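Local atomic coordinates of Lmo0181 protein (PDB entry 5F7V), a protein that binds the cyclic tetrasaccharide cycloalternan and, as a lipoprotein of the solute-binding family, probably hands it to an ABC transporter for uptake. Residues T13-Y18 with K294-K299; M257-D260 with K264-V267; W361-D366 with N394-F399. All blocks are in the same frame, centred on the assembly; numbering follows the deposited sequence.

Contact 1: T13-Y18 with K294-K299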
ATOM      1  N   THR A  13      -7.456 -13.792  29.306  1.00 22.49           N
ATOM      2  CA  THR A  13      -7.724 -12.480  28.760  1.00 20.57           C
ATOM      3  C   THR A  13      -8.136 -12.687  27.320  1.00 18.07           C
ATOM      4  O   THR A  13      -7.450 -13.411  26.603  1.00 16.60           O
ATOM      5  CB  THR A  13      -6.461 -11.605  28.794  1.00 20.30           C
ATOM      6  OG1 THR A  13      -6.019 -11.437  30.139  1.00 22.86           O
ATOM      7  CG2 THR A  13      -6.743 -10.232  28.219  1.00 20.28           C
ATOM      8  N   GLU A  14      -9.223 -12.061  26.886  1.00 17.04           N
ATOM      9  CA  GLU A  14      -9.626 -12.090  25.495  1.00 15.73           C
ATOM     10  C   GLU A  14      -9.483 -10.680  24.931  1.00 13.91           C
ATOM     11  O   GLU A  14     -10.075  -9.732  25.457  1.00 14.78           O
ATOM     12  CB  GLU A  14     -11.064 -12.557  25.364  1.00 17.82           C
ATOM     13  CG  GLU A  14     -11.297 -13.883  26.062  1.00 20.10           C
ATOM     14  CD  GLU A  14     -12.292 -14.761  25.322  1.00 21.90           C
ATOM     15  OE1 GLU A  14     -12.664 -14.416  24.169  1.00 22.81           O
ATOM     16  OE2 GLU A  14     -12.688 -15.791  25.923  1.00 24.83           O
ATOM     17  N   ILE A  15      -8.691 -10.554  23.875  1.00 11.58           N
ATOM     18  CA  ILE A  15      -8.537  -9.258  23.227  1.00 10.64           C
ATOM     19  C   ILE A  15      -9.222  -9.281  21.869  1.00  9.78           C
ATOM     20  O   ILE A  15      -9.372 -10.325  21.232  1.00  9.32           O
ATOM     21  CB  ILE A  15      -7.055  -8.824  23.059  1.00  9.97           C
ATOM     22  CG1 ILE A  15      -6.286  -9.766  22.110  1.00  9.33           C
ATOM     23  CG2 ILE A  15      -6.400  -8.659  24.425  1.00 10.84           C
ATOM     24  CD1 ILE A  15      -4.902  -9.271  21.715  1.00  8.89           C
ATOM     25  N   THR A  16      -9.614  -8.112  21.399  1.00  9.38           N
ATOM     26  CA  THR A  16     -10.071  -7.923  20.026  1.00  9.01           C
ATOM     27  C   THR A  16      -8.967  -7.326  19.169  1.00  7.92           C
ATOM     28  O   THR A  16      -8.252  -6.438  19.627  1.00  7.78           O
ATOM     29  CB  THR A  16     -11.319  -7.030  19.997  1.00  9.89           C
ATOM     30  OG1 THR A  16     -11.046  -5.811  20.702  1.00 10.43           O
ATOM     31  CG2 THR A  16     -12.480  -7.722  20.701  1.00 11.10           C
ATOM     32  N   TYR A  17      -8.869  -7.804  17.938  1.00  7.37           N
ATOM     33  CA  TYR A  17      -7.927  -7.310  16.917  1.00  6.78           C
ATOM     34  C   TYR A  17      -8.716  -7.017  15.668  1.00  7.11           C
ATOM     35  O   TYR A  17      -9.376  -7.908  15.164  1.00  7.60           O
ATOM     36  CB  TYR A  17      -6.808  -8.330  16.655  1.00  6.36           C
ATOM     37  CG  TYR A  17      -5.878  -7.926  15.512  1.00  5.90           C
ATOM     38  CD1 TYR A  17      -5.300  -6.658  15.489  1.00  5.78           C
ATOM     39  CD2 TYR A  17      -5.602  -8.808  14.470  1.00  5.87           C
ATOM     40  CE1 TYR A  17      -4.466  -6.278  14.467  1.00  5.62           C
ATOM     41  CE2 TYR A  17      -4.739  -8.441  13.460  1.00  5.70           C
ATOM     42  CZ  TYR A  17      -4.199  -7.180  13.457  1.00  5.52           C
ATOM     43  OH  TYR A  17      -3.380  -6.744  12.422  1.00  5.68           O
ATOM     44  N   TYR A  18      -8.694  -5.762  15.236  1.00  7.31           N
ATOM     45  CA  TYR A  18      -9.423  -5.280  14.053  1.00  7.95           C
ATOM     46  C   TYR A  18      -8.378  -5.095  12.970  1.00  7.04           C
ATOM     47  O   TYR A  18      -7.312  -4.516  13.238  1.00  6.67           O
ATOM     48  CB  TYR A  18     -10.082  -3.986  14.461  1.00  9.46           C
ATOM     49  CG  TYR A  18     -11.298  -3.430  13.806  1.00 11.64           C
ATOM     50  CD1 TYR A  18     -12.587  -3.701  14.240  1.00 13.10           C
ATOM     51  CD2 TYR A  18     -11.140  -2.510  12.779  1.00 12.12           C
ATOM     52  CE1 TYR A  18     -13.685  -3.120  13.637  1.00 14.75           C
ATOM     53  CE2 TYR A  18     -12.209  -1.918  12.143  1.00 13.68           C
ATOM     54  CZ  TYR A  18     -13.491  -2.217  12.574  1.00 14.91           C
ATOM     55  OH  TYR A  18     -14.477  -1.555  11.862  1.00 17.91           O
ATOM     56  N   LYS A 294      -4.012  -3.760  27.875  1.00  9.85           N
ATOM     57  CA  LYS A 294      -2.927  -3.274  27.043  1.00  9.16           C
ATOM     58  C   LYS A 294      -1.733  -4.222  27.040  1.00  8.90           C
ATOM     59  O   LYS A 294      -1.111  -4.378  25.998  1.00  8.15           O
ATOM     60  CB  LYS A 294      -2.453  -1.903  27.481  1.00  9.52           C
ATOM     61  CG  LYS A 294      -3.514  -0.827  27.373  1.00  9.91           C
ATOM     62  CD  LYS A 294      -2.855   0.531  27.585  1.00 10.49           C
ATOM     63  CE  LYS A 294      -3.764   1.713  27.346  1.00 10.96           C
ATOM     64  NZ  LYS A 294      -4.790   1.761  28.405  1.00 11.70           N
ATOM     65  N   GLU A 295      -1.415  -4.900  28.131  1.00  9.41           N
ATOM     66  CA  GLU A 295      -0.280  -5.804  28.120  1.00  9.64           C
ATOM     67  C   GLU A 295      -0.525  -6.934  27.127  1.00  8.79           C
ATOM     68  O   GLU A 295       0.359  -7.246  26.324  1.00  8.29           O
ATOM     69  CB  GLU A 295      -0.023  -6.353  29.532  1.00 11.14           C
ATOM     70  CG  GLU A 295       1.193  -7.265  29.650  1.00 12.36           C
ATOM     71  CD  GLU A 295       2.513  -6.662  29.204  1.00 13.11           C
ATOM     72  OE1 GLU A 295       2.697  -5.422  29.339  1.00 13.98           O
ATOM     73  OE2 GLU A 295       3.387  -7.444  28.702  1.00 14.77           O
ATOM     74  N   ALA A 296      -1.711  -7.532  27.188  1.00  8.53           N
ATOM     75  CA  ALA A 296      -2.039  -8.623  26.272  1.00  8.16           C
ATOM     76  C   ALA A 296      -2.066  -8.153  24.821  1.00  7.25           C
ATOM     77  O   ALA A 296      -1.598  -8.835  23.923  1.00  6.96           O
ATOM     78  CB  ALA A 296      -3.377  -9.233  26.641  1.00  8.67           C
ATOM     79  N   ALA A 297      -2.624  -6.977  24.557  1.00  6.85           N
ATOM     80  CA  ALA A 297      -2.677  -6.408  23.196  1.00  6.28           C
ATOM     81  C   ALA A 297      -1.285  -6.129  22.679  1.00  5.92           C
ATOM     82  O   ALA A 297      -0.979  -6.432  21.528  1.00  5.58           O
ATOM     83  CB  ALA A 297      -3.547  -5.172  23.201  1.00  6.28           C
ATOM     84  N   PHE A 298      -0.431  -5.572  23.539  1.00  6.13           N
ATOM     85  CA  PHE A 298       0.948  -5.370  23.197  1.00  6.04           C
ATOM     86  C   PHE A 298       1.677  -6.657  22.883  1.00  6.18           C
ATOM     87  O   PHE A 298       2.460  -6.723  21.930  1.00  5.92           O
ATOM     88  CB  PHE A 298       1.695  -4.593  24.291  1.00  6.52           C
ATOM     89  CG  PHE A 298       3.143  -4.443  23.955  1.00  6.64           C
ATOM     90  CD1 PHE A 298       3.538  -3.517  22.995  1.00  6.37           C
ATOM     91  CD2 PHE A 298       4.084  -5.298  24.484  1.00  7.13           C
ATOM     92  CE1 PHE A 298       4.871  -3.436  22.614  1.00  6.59           C
ATOM     93  CE2 PHE A 298       5.407  -5.190  24.117  1.00  7.38           C
ATOM     94  CZ  PHE A 298       5.810  -4.240  23.190  1.00  7.11           C
ATOM     95  N   LYS A 299       1.407  -7.708  23.656  1.00  6.82           N
ATOM     96  CA  LYS A 299       2.086  -8.981  23.380  1.00  7.33           C
ATOM     97  C   LYS A 299       1.696  -9.493  21.991  1.00  6.73           C
ATOM     98  O   LYS A 299       2.523 -10.024  21.248  1.00  6.76           O
ATOM     99  CB  LYS A 299       1.750 -10.028  24.416  1.00  8.51           C
ATOM    100  CG  LYS A 299       2.479  -9.821  25.724  1.00  9.62           C
ATOM    101  CD  LYS A 299       2.004 -10.894  26.685  1.00 11.07           C
ATOM    102  CE  LYS A 299       2.602 -10.741  28.035  1.00 12.42           C
ATOM    103  NZ  LYS A 299       4.074 -10.775  27.954  1.00 13.11           N
TER

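Contact 2: M257-D260 with K264-V267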
ATOM      1  N   MET A 257      -3.228 -13.669  -4.616  0.70  8.74           N
ATOM      2  CA  MET A 257      -4.371 -13.736  -5.538  0.70  9.11           C
ATOM      3  C   MET A 257      -3.964 -14.326  -6.882  0.70  8.55           C
ATOM      4  O   MET A 257      -4.668 -15.157  -7.469  0.70  8.95           O
ATOM      5  CB  MET A 257      -4.919 -12.314  -5.766  0.70  9.84           C
ATOM      6  CG  MET A 257      -6.136 -12.160  -6.655  0.70 10.89           C
ATOM      7  SD  MET A 257      -6.736 -10.474  -6.514  0.70 12.58           S
ATOM      8  CE  MET A 257      -7.528 -10.450  -4.912  0.70 12.55           C
ATOM      9  N   PHE A 258      -2.808 -13.887  -7.364  1.00  7.71           N
ATOM     10  CA  PHE A 258      -2.386 -14.165  -8.723  1.00  7.34           C
ATOM     11  C   PHE A 258      -1.683 -15.502  -8.853  1.00  7.29           C
ATOM     12  O   PHE A 258      -1.350 -15.885  -9.963  1.00  7.17           O
ATOM     13  CB  PHE A 258      -1.520 -13.032  -9.273  1.00  6.84           C
ATOM     14  CG  PHE A 258      -2.237 -11.709  -9.446  1.00  6.55           C
ATOM     15  CD1 PHE A 258      -3.625 -11.578  -9.533  1.00  6.74           C
ATOM     16  CD2 PHE A 258      -1.497 -10.568  -9.521  1.00  6.33           C
ATOM     17  CE1 PHE A 258      -4.236 -10.349  -9.700  1.00  6.67           C
ATOM     18  CE2 PHE A 258      -2.100  -9.315  -9.668  1.00  6.17           C
ATOM     19  CZ  PHE A 258      -3.472  -9.203  -9.760  1.00  6.20           C
ATOM     20  N   GLN A 259      -1.482 -16.255  -7.773  1.00  7.46           N
ATOM     21  CA  GLN A 259      -0.813 -17.556  -7.900  1.00  7.74           C
ATOM     22  C   GLN A 259      -1.537 -18.443  -8.891  1.00  8.28           C
ATOM     23  O   GLN A 259      -0.892 -19.215  -9.590  1.00  8.42           O
ATOM     24  CB  GLN A 259      -0.692 -18.301  -6.560  1.00  7.96           C
ATOM     25  CG  GLN A 259       0.161 -17.563  -5.522  1.00  7.74           C
ATOM     26  CD  GLN A 259       1.612 -17.454  -5.955  1.00  7.62           C
ATOM     27  OE1 GLN A 259       2.297 -18.454  -6.039  1.00  7.96           O
ATOM     28  NE2 GLN A 259       2.064 -16.263  -6.293  1.00  7.21           N
ATOM     29  N   ASP A 260      -2.860 -18.371  -8.963  1.00  9.03           N
ATOM     30  CA  ASP A 260      -3.598 -19.236  -9.887  1.00  9.97           C
ATOM     31  C   ASP A 260      -4.130 -18.452 -11.076  1.00  9.81           C
ATOM     32  O   ASP A 260      -5.076 -18.888 -11.744  1.00 10.45           O
ATOM     33  CB  ASP A 260      -4.695 -20.047  -9.196  1.00 11.20           C
ATOM     34  CG  ASP A 260      -5.746 -19.203  -8.548  1.00 12.01           C
ATOM     35  OD1 ASP A 260      -5.702 -17.959  -8.626  1.00 13.26           O
ATOM     36  OD2 ASP A 260      -6.659 -19.787  -7.892  1.00 13.51           O
ATOM     37  N   LYS A 264       1.046 -17.193 -17.712  1.00  7.15           N
ATOM     38  CA  LYS A 264       2.358 -16.878 -17.119  1.00  7.03           C
ATOM     39  C   LYS A 264       2.480 -15.376 -16.901  1.00  6.12           C
ATOM     40  O   LYS A 264       2.032 -14.571 -17.739  1.00  5.87           O
ATOM     41  CB  LYS A 264       3.466 -17.326 -18.066  1.00  7.77           C
ATOM     42  CG  LYS A 264       3.419 -18.820 -18.418  1.00  9.03           C
ATOM     43  CD  LYS A 264       3.500 -19.788 -17.275  1.00 10.43           C
ATOM     44  CE  LYS A 264       3.225 -21.227 -17.716  1.00 12.10           C
ATOM     45  NZ  LYS A 264       1.915 -21.458 -18.407  1.00 13.50           N
ATOM     46  N   TRP A 265       3.068 -14.999 -15.763  1.00  5.54           N
ATOM     47  CA  TRP A 265       3.203 -13.610 -15.404  1.00  5.04           C
ATOM     48  C   TRP A 265       4.491 -13.407 -14.645  1.00  4.93           C
ATOM     49  O   TRP A 265       5.027 -14.322 -13.995  1.00  5.28           O
ATOM     50  CB  TRP A 265       2.014 -13.121 -14.583  1.00  4.84           C
ATOM     51  CG  TRP A 265       1.707 -13.862 -13.300  1.00  4.89           C
ATOM     52  CD1 TRP A 265       1.056 -15.050 -13.173  1.00  5.16           C
ATOM     53  CD2 TRP A 265       2.040 -13.472 -11.977  1.00  4.76           C
ATOM     54  NE1 TRP A 265       0.964 -15.442 -11.865  1.00  5.22           N
ATOM     55  CE2 TRP A 265       1.545 -14.465 -11.100  1.00  4.98           C
ATOM     56  CE3 TRP A 265       2.675 -12.351 -11.436  1.00  4.59           C
ATOM     57  CZ2 TRP A 265       1.662 -14.358  -9.741  1.00  5.00           C
ATOM     58  CZ3 TRP A 265       2.779 -12.252 -10.064  1.00  4.59           C
ATOM     59  CH2 TRP A 265       2.271 -13.247  -9.234  1.00  4.82           C
ATOM     60  N   ASP A 266       4.944 -12.153 -14.646  1.00  4.59           N
ATOM     61  CA  ASP A 266       6.154 -11.791 -13.906  1.00  4.51           C
ATOM     62  C   ASP A 266       6.035 -10.326 -13.497  1.00  4.23           C
ATOM     63  O   ASP A 266       4.981  -9.703 -13.659  1.00  4.10           O
ATOM     64  CB  ASP A 266       7.413 -12.128 -14.729  1.00  4.72           C
ATOM     65  CG  ASP A 266       8.673 -12.414 -13.906  1.00  4.98           C
ATOM     66  OD1 ASP A 266       8.718 -12.136 -12.684  1.00  4.85           O
ATOM     67  OD2 ASP A 266       9.612 -12.952 -14.562  1.00  5.58           O
ATOM     68  N   VAL A 267       7.074  -9.815 -12.864  1.00  4.22           N
ATOM     69  CA  VAL A 267       7.053  -8.454 -12.318  1.00  4.03           C
ATOM     70  C   VAL A 267       8.307  -7.695 -12.650  1.00  4.01           C
ATOM     71  O   VAL A 267       9.367  -8.293 -12.917  1.00  4.17           O
ATOM     72  CB  VAL A 267       6.841  -8.461 -10.791  1.00  4.06           C
ATOM     73  CG1 VAL A 267       5.555  -9.167 -10.409  1.00  4.11           C
ATOM     74  CG2 VAL A 267       8.017  -9.045 -10.054  1.00  4.23           C
TER
HETATM   75  O   HOH W   1      -0.300 -18.237 -12.181  1.00  7.00           O

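Contact 3: W361-D366 with N394-F399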
ATOM      1  N   TRP A 361      -4.667  13.163   5.621  1.00  7.67           N
ATOM      2  CA  TRP A 361      -4.380  12.471   4.374  1.00  6.83           C
ATOM      3  C   TRP A 361      -5.594  11.829   3.733  1.00  6.70           C
ATOM      4  O   TRP A 361      -5.823  12.016   2.534  1.00  6.12           O
ATOM      5  CB  TRP A 361      -3.332  11.387   4.597  1.00  6.56           C
ATOM      6  CG  TRP A 361      -2.934  10.687   3.325  1.00  6.12           C
ATOM      7  CD1 TRP A 361      -3.197   9.409   2.963  1.00  6.01           C
ATOM      8  CD2 TRP A 361      -2.199  11.262   2.253  1.00  5.80           C
ATOM      9  NE1 TRP A 361      -2.651   9.156   1.738  1.00  5.78           N
ATOM     10  CE2 TRP A 361      -2.008  10.268   1.268  1.00  5.56           C
ATOM     11  CE3 TRP A 361      -1.668  12.526   2.009  1.00  5.81           C
ATOM     12  CZ2 TRP A 361      -1.314  10.497   0.091  1.00  5.42           C
ATOM     13  CZ3 TRP A 361      -1.002  12.765   0.822  1.00  5.60           C
ATOM     14  CH2 TRP A 361      -0.801  11.736  -0.129  1.00  5.42           C
ATOM     15  N   ASN A 362      -6.375  11.062   4.486  1.00  7.28           N
ATOM     16  CA  ASN A 362      -7.507  10.384   3.873  1.00  7.70           C
ATOM     17  C   ASN A 362      -8.566  11.367   3.365  1.00  7.95           C
ATOM     18  O   ASN A 362      -9.136  11.144   2.285  1.00  7.45           O
ATOM     19  CB  ASN A 362      -8.052   9.293   4.801  1.00  8.22           C
ATOM     20  CG  ASN A 362      -7.121   8.073   4.935  1.00  8.42           C
ATOM     21  OD1 ASN A 362      -6.250   7.780   4.096  1.00  9.07           O
ATOM     22  ND2 ASN A 362      -7.299   7.334   6.039  1.00  8.95           N
ATOM     23  N   LYS A 363      -8.769  12.464   4.078  1.00  8.56           N
ATOM     24  CA  LYS A 363      -9.726  13.482   3.686  1.00  9.17           C
ATOM     25  C   LYS A 363      -9.278  14.194   2.406  1.00  8.04           C
ATOM     26  O   LYS A 363     -10.059  14.357   1.448  1.00  7.94           O
ATOM     27  CB  LYS A 363      -9.864  14.466   4.842  1.00 11.37           C
ATOM     28  CG  LYS A 363     -10.915  15.480   4.532  1.00 13.45           C
ATOM     29  CD  LYS A 363     -10.801  16.751   5.332  1.00 15.84           C
ATOM     30  CE  LYS A 363     -10.708  16.533   6.811  1.00 17.31           C
ATOM     31  NZ  LYS A 363     -11.646  17.530   7.395  1.00 18.58           N
ATOM     32  N   ILE A 364      -8.018  14.618   2.352  0.70  7.36           N
ATOM     33  CA  ILE A 364      -7.522  15.271   1.145  0.70  6.97           C
ATOM     34  C   ILE A 364      -7.488  14.267  -0.009  0.70  6.49           C
ATOM     35  O   ILE A 364      -7.758  14.651  -1.143  0.70  6.12           O
ATOM     36  CB  ILE A 364      -6.212  16.071   1.301  0.70  7.14           C
ATOM     37  CG1 ILE A 364      -4.972  15.202   1.529  0.70  7.19           C
ATOM     38  CG2 ILE A 364      -6.393  17.126   2.374  0.70  7.56           C
ATOM     39  CD1 ILE A 364      -3.670  15.976   1.560  0.70  7.20           C
ATOM     40  N   SER A 365      -7.202  12.999   0.279  1.00  6.29           N
ATOM     41  CA  SER A 365      -7.218  11.985  -0.763  1.00  6.00           C
ATOM     42  C   SER A 365      -8.595  11.781  -1.359  1.00  6.12           C
ATOM     43  O   SER A 365      -8.732  11.688  -2.576  1.00  5.65           O
ATOM     44  CB  SER A 365      -6.661  10.671  -0.190  1.00  5.87           C
ATOM     45  OG  SER A 365      -5.263  10.815   0.106  1.00  5.62           O
ATOM     46  N   ASP A 366      -9.609  11.770  -0.514  1.00  6.60           N
ATOM     47  CA  ASP A 366     -10.951  11.612  -1.037  1.00  7.15           C
ATOM     48  C   ASP A 366     -11.290  12.730  -2.024  1.00  6.52           C
ATOM     49  O   ASP A 366     -11.886  12.477  -3.089  1.00  6.21           O
ATOM     50  CB  ASP A 366     -11.976  11.581   0.091  1.00  8.63           C
ATOM     51  CG  ASP A 366     -11.927  10.312   0.916  1.00 10.02           C
ATOM     52  OD1 ASP A 366     -11.366   9.272   0.554  1.00 11.82           O
ATOM     53  OD2 ASP A 366     -12.497  10.384   2.017  1.00 13.32           O
ATOM     54  N   ASN A 394      -4.925  23.714   0.499  1.00  6.18           N
ATOM     55  CA  ASN A 394      -4.660  24.995   1.173  1.00  6.74           C
ATOM     56  C   ASN A 394      -5.714  25.318   2.200  1.00  7.45           C
ATOM     57  O   ASN A 394      -5.373  25.716   3.292  1.00  7.86           O
ATOM     58  CB  ASN A 394      -4.628  26.126   0.168  1.00  6.63           C
ATOM     59  CG  ASN A 394      -3.386  26.126  -0.687  1.00  6.38           C
ATOM     60  OD1 ASN A 394      -2.363  25.582  -0.333  1.00  6.34           O
ATOM     61  ND2 ASN A 394      -3.458  26.819  -1.801  1.00  6.29           N
ATOM     62  N   LYS A 395      -6.979  25.108   1.857  1.00  8.07           N
ATOM     63  CA  LYS A 395      -8.068  25.399   2.817  1.00  9.45           C
ATOM     64  C   LYS A 395      -8.081  24.408   3.963  1.00  9.41           C
ATOM     65  O   LYS A 395      -8.204  24.808   5.134  1.00 10.13           O
ATOM     66  CB  LYS A 395      -9.406  25.421   2.081  1.00 10.51           C
ATOM     67  CG  LYS A 395      -9.514  26.570   1.106  1.00 12.14           C
ATOM     68  CD  LYS A 395      -8.863  27.910   1.466  1.00 14.31           C
ATOM     69  CE  LYS A 395      -9.118  28.984   0.411  1.00 15.81           C
ATOM     70  NZ  LYS A 395     -10.570  29.119   0.091  1.00 17.51           N
ATOM     71  N   THR A 396      -7.935  23.125   3.672  1.00  9.05           N
ATOM     72  CA  THR A 396      -7.976  22.099   4.703  1.00  9.51           C
ATOM     73  C   THR A 396      -6.836  22.281   5.710  1.00  9.92           C
ATOM     74  O   THR A 396      -7.031  22.146   6.934  1.00 10.35           O
ATOM     75  CB  THR A 396      -7.905  20.705   4.053  1.00  9.28           C
ATOM     76  OG1 THR A 396      -9.085  20.556   3.249  1.00  9.50           O
ATOM     77  CG2 THR A 396      -7.820  19.569   5.100  1.00  9.51           C
ATOM     78  N   MET A 397      -5.640  22.613   5.234  1.00 10.06           N
ATOM     79  CA  MET A 397      -4.450  22.646   6.083  1.00 10.57           C
ATOM     80  C   MET A 397      -4.029  24.040   6.508  1.00 10.60           C
ATOM     81  O   MET A 397      -3.058  24.199   7.250  1.00 11.25           O
ATOM     82  CB  MET A 397      -3.315  21.931   5.374  1.00 10.86           C
ATOM     83  CG  MET A 397      -3.632  20.454   5.212  1.00 11.53           C
ATOM     84  SD  MET A 397      -2.321  19.452   4.498  1.00 13.85           S
ATOM     85  CE  MET A 397      -1.089  19.513   5.786  1.00 13.60           C
ATOM     86  N   GLY A 398      -4.728  25.058   6.015  1.00 10.52           N
ATOM     87  CA  GLY A 398      -4.519  26.427   6.466  1.00 10.87           C
ATOM     88  C   GLY A 398      -3.242  27.053   5.955  1.00 10.52           C
ATOM     89  O   GLY A 398      -2.603  27.800   6.687  1.00 11.09           O
ATOM     90  N   PHE A 399      -2.851  26.749   4.722  1.00  9.76           N
ATOM     91  CA  PHE A 399      -1.578  27.197   4.189  1.00  9.62           C
ATOM     92  C   PHE A 399      -1.575  28.662   3.777  1.00 10.56           C
ATOM     93  O   PHE A 399      -2.580  29.157   3.264  1.00 11.41           O
ATOM     94  CB  PHE A 399      -1.159  26.331   3.015  1.00  8.73           C
ATOM     95  CG  PHE A 399      -0.762  24.915   3.342  1.00  8.06           C
ATOM     96  CD1 PHE A 399      -0.376  24.504   4.609  1.00  8.18           C
ATOM     97  CD2 PHE A 399      -0.675  23.978   2.322  1.00  7.32           C
ATOM     98  CE1 PHE A 399       0.061  23.208   4.835  1.00  7.82           C
ATOM     99  CE2 PHE A 399      -0.266  22.689   2.548  1.00  7.09           C
ATOM    100  CZ  PHE A 399       0.109  22.296   3.811  1.00  7.45           C
TER

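Contact 1: T13-Y18 with K294-K299
A chi1 of 65° sets CG1 of I15 between its backbone N and carbonyl carbon and turns CG2 anti to that carbon, so both branches of the side chain reach the helix that begins at K294. In T13 it is CG2 that stands anti to the backbone N (chi1 -61°), and this methyl comes in next to the isoleucine. The two methyls converge on one group: I15 CG2 lies 3.8 Å from A296 CB, and T13 CG2 is likewise 3.8 Å from A296 CB. Further along, I15 CD1 reaches past the small alanine side chains to the helix backbone, 3.9 Å from A297 CA.

The axes of segments 13-18 and 294-299 pass 8.7 Å apart and cross at -56°; across them A296 and A297 are the helix residues that touch the strand. A296 also rests on I43 of strand 43-49, the parallel neighbour of strand 13-19, and one helix face thus packs over both strands.

Just before the helix, K293 NZ hydrogen-bonds E14 O of this strand. Between the two segments themselves the contact is purely apolar, methyl-to-methyl and methyl-to-backbone, a largely buried seam that needs no particular polar pairing.

Contact 2: M257-D260 with K264-V267
W265, the first residue of its strand, sends its indole back against F258 and Q259, just after the K264 backbone N has been tied to D137 OD1. The side chain leaves with CG between its backbone N and carbonyl carbon (chi1 57°), and this projects the ring system toward F258, in a weakly bonded helical stretch. F258 covers one face: its CB sits 3.5 Å from W265 CZ2 and makes a CH-pi contact, 3.9 Å from the centroid of the six-membered ring. The phenyl group of F258 then leads off and presents its edge to the same indole, an edge-to-face pair with centroids 5.9 Å apart and planes at 82°. Q259 meets the rim, where its NE2 is 4.0 Å from W265 CZ2; that amide nitrogen is itself anchored by F255 O and P338 O.

The indole N-H is used at the ring edge. Water 1 lies in the ring plane and accepts from W265 NE1 at 3.1 Å, and it lies 2.8 Å from Q259 O, to which it may donate. A solvent molecule thus joins the indole to the loop backbone.

D266 turns to other business. Its OD1 takes the N-H of the next residue, V267 N, at 2.8 Å and is also bonded by N341 N. V267 follows with its backbone O held by N341 ND2 and its side chain against I133 and P339.

P338 and P339 pack on W265 as well, so the indole joins the segment around F258, the strand and a later loop. With the side chain of F258 about 8 Å from a bound glucose unit, this is a compact helix-loop-strand connection of the solute-binding fold, near the glycan pocket.

Contact 3: W361-D366 with N394-F399
Two consecutive helices, 361-376 and 382-397, form a helical hairpin near the C-terminus of the solute-binding fold, and T396 in the last turn of the second packs here on K363 and I364 in the first turn of the other. The T396 methyl is the meeting point. In one of its two deposited conformers, I364 has CG2 3.9 Å from T396 CG2, a contact that may not hold in the other. The K363 chain passes over the methyl obliquely, with K363 CD 4.1 Å from T396 CG2. K363 sets out with CG anti to its backbone N (chi1 -176°), which carries the aliphatic part across toward the second helix before the chain bends near its end. I364 additionally touches I393, one turn back from M397.

T396 divides its two branches between different tasks: CG2 does the packing, while OG1 is hydrogen-bonded to N392 O within its own helix. The contact is therefore apolar between the helices and only partly buried, with the exposed K363 alongside.

The helix ends at M397. G398 has positive phi, 74°, and F399 N returns to N394 O at 3.1 Å, a 6→1 bond that closes the C-terminal end. The F399 ring folds back so that M397 CB lies over one of its faces.

Another side of helix 361-376 faces helix 179-187: W361 and S365 both touch M179, and W361 NE1 bonds N180 OD1. S365 OG donates to W361 O at 2.8 Å from above the carbonyl plane, while S365 N reaches the same oxygen from the opposite face.

In the fold
Contact 1 brings the first strand, 13-19, together with helix 294-306, and so spans most of the chain; contact 2 is a short local connection within that span, and contact 3 follows after both. Contacts 1 and 2 reach the same mixed sheet, yet their centres are about 36 Å apart. Contact 3 belongs to the helical C-terminal part, with its centre about 33 Å from that of contact 1 and 37 Å from that of contact 2, on the opposite side of the chain's centre from contact 2. None touches another. They join separate parts of a two-lobed binding protein, with contact 2 approaching the bound glycan more nearly than contact 3.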